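Local coordinates for amino acid ABC transporter, periplasmic amino acid-binding protein (Brucella ovis, PDB 4Z9N) that probably captures glutathione in the periplasm and delivers it to an ABC transporter for uptake, as a family 3 solute-binding protein, at residues D[20-25]-D[80-85]. Numbering follows the deposited sequence.
Sequences FLQCGV and GEVDVL
D83 and Q22 grip each other twice beside the short parallel pairing of strand 84-85 with strand 21-25, the central strand of the 63-67, 21-25, 84-85 sheet in this periplasmic binding protein fold. The backbone N of D83 donates to Q22 O at 2.8 Å, while the carboxylate of D83 reaches back along strand 21-25 and takes the N-H of Q22 on OD2 at 2.9 Å. CG of D83 lies beside its own backbone N, anti to the carbonyl carbon (chi1 -56°), and this torsion lets one aspartate act as both donor and acceptor to a single residue, its side chain doing what a strand carbonyl would otherwise do. OD2 is met on its anti side, with the donor 22° out of the carboxylate plane. One parallel backbone bond follows, from G24 N to V84 O, nearly straight at 2.8 Å.

V84 CG1 and C23 SG touch at 3.7 Å on the sheet face turned to helix 44-57, where L21 also packs on V52. On the other face V82 CG1 lies against G24 N, and L85 CD1 comes to 3.5 Å from G24 O, close over a residue that has no side chain; this leucine also rests on L77 of helix 73-78. The methylene CG of Q22 passes over E81 O, and its amide swings away to T66 of strand 63-67. K18 NZ forms a salt bridge with the same OD2 that accepts the N-H of Q22.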
loop_
_atom_site.group_PDB
_atom_site.type_symbol
_atom_site.label_atom_id
_atom_site.label_comp_id
_atom_site.label_asym_id
_atom_site.label_seq_id
_atom_site.Cartn_x
_atom_site.Cartn_y
_atom_site.Cartn_z
ATOM N N PHE D 20 4.177 19.447 20.667
ATOM C CA PHE D 20 5.052 19.231 19.525
ATOM C C PHE D 20 5.107 17.741 19.234
ATOM O O PHE D 20 4.676 16.925 20.053
ATOM C CB PHE D 20 6.457 19.776 19.800
ATOM C CG PHE D 20 7.152 19.089 20.935
ATOM C CD1 PHE D 20 7.925 17.961 20.711
ATOM C CD2 PHE D 20 7.037 19.569 22.227
ATOM C CE1 PHE D 20 8.560 17.319 21.753
ATOM C CE2 PHE D 20 7.680 18.929 23.280
ATOM C CZ PHE D 20 8.441 17.809 23.042
ATOM N N LEU D 21 5.674 17.399 18.086
ATOM C CA LEU D 21 5.844 16.016 17.666
ATOM C C LEU D 21 7.309 15.590 17.837
ATOM O O LEU D 21 8.214 16.310 17.421
ATOM C CB LEU D 21 5.388 15.879 16.210
ATOM C CG LEU D 21 5.572 14.558 15.460
ATOM C CD1 LEU D 21 4.650 13.481 16.008
ATOM C CD2 LEU D 21 5.314 14.757 13.970
ATOM N N GLN D 22 7.553 14.447 18.473
ATOM C CA GLN D 22 8.924 13.946 18.619
ATOM C C GLN D 22 9.189 12.892 17.542
ATOM O O GLN D 22 8.552 11.848 17.551
ATOM C CB GLN D 22 9.136 13.345 20.013
ATOM C CG GLN D 22 10.590 13.039 20.400
ATOM C CD GLN D 22 11.414 14.289 20.665
ATOM O OE1 GLN D 22 10.984 15.191 21.392
ATOM N NE2 GLN D 22 12.623 14.328 20.119
ATOM N N CYS D 23 10.130 13.152 16.633
ATOM C CA CYS D 23 10.372 12.243 15.494
ATOM C C CYS D 23 11.743 11.576 15.470
ATOM O O CYS D 23 12.772 12.234 15.675
ATOM C CB CYS D 23 10.206 13.007 14.185
ATOM S SG CYS D 23 8.566 13.683 13.941
ATOM N N GLY D 24 11.767 10.278 15.194
ATOM C CA GLY D 24 13.030 9.606 14.957
ATOM C C GLY D 24 13.479 9.767 13.510
ATOM O O GLY D 24 12.751 9.381 12.584
ATOM N N VAL D 25 14.672 10.326 13.306
ATOM C CA VAL D 25 15.193 10.565 11.958
ATOM C C VAL D 25 16.637 10.090 11.839
ATOM O O VAL D 25 17.213 9.577 12.799
ATOM C CB VAL D 25 15.075 12.054 11.555
ATOM C CG1 VAL D 25 13.614 12.502 11.550
ATOM C CG2 VAL D 25 15.880 12.942 12.492
ATOM N N GLY D 80 8.942 4.587 23.373
ATOM C CA GLY D 80 8.138 5.790 23.465
ATOM C C GLY D 80 8.950 7.069 23.374
ATOM O O GLY D 80 8.398 8.169 23.467
ATOM N N GLU D 81 10.262 6.939 23.185
ATOM C CA GLU D 81 11.111 8.124 23.140
ATOM C C GLU D 81 10.740 8.971 21.919
ATOM O O GLU D 81 10.764 10.200 21.993
ATOM C CB GLU D 81 12.595 7.757 23.110
ATOM C CG GLU D 81 13.513 8.937 22.759
ATOM C CD GLU D 81 14.994 8.579 22.745
ATOM O OE1 GLU D 81 15.817 9.489 22.480
ATOM O OE2 GLU D 81 15.328 7.399 22.994
ATOM N N VAL D 82 10.397 8.318 20.807
ATOM C CA VAL D 82 9.855 9.043 19.656
ATOM C C VAL D 82 8.439 8.567 19.377
ATOM O O VAL D 82 8.076 7.427 19.686
ATOM C CB VAL D 82 10.739 8.908 18.378
ATOM C CG1 VAL D 82 12.144 9.446 18.642
ATOM C CG2 VAL D 82 10.779 7.460 17.863
ATOM N N ASP D 83 7.652 9.456 18.782
ATOM C CA ASP D 83 6.252 9.201 18.466
ATOM C C ASP D 83 6.094 8.506 17.111
ATOM O O ASP D 83 5.110 7.808 16.879
ATOM C CB ASP D 83 5.471 10.523 18.464
ATOM C CG ASP D 83 5.593 11.274 19.780
ATOM O OD1 ASP D 83 5.393 10.657 20.847
ATOM O OD2 ASP D 83 5.901 12.483 19.747
ATOM N N VAL D 84 7.060 8.717 16.222
ATOM C CA VAL D 84 7.035 8.165 14.866
ATOM C C VAL D 84 8.476 8.058 14.369
ATOM O O VAL D 84 9.348 8.830 14.784
ATOM C CB VAL D 84 6.168 9.039 13.901
ATOM C CG1 VAL D 84 6.743 10.446 13.768
ATOM C CG2 VAL D 84 5.993 8.370 12.517
ATOM N N LEU D 85 8.722 7.077 13.508
ATOM C CA LEU D 85 10.032 6.872 12.909
ATOM C C LEU D 85 9.913 7.022 11.406
ATOM O O LEU D 85 9.231 6.237 10.758
ATOM C CB LEU D 85 10.584 5.488 13.262
ATOM C CG LEU D 85 11.926 5.110 12.639
ATOM C CD1 LEU D 85 13.080 5.933 13.261
ATOM C CD2 LEU D 85 12.187 3.601 12.836
#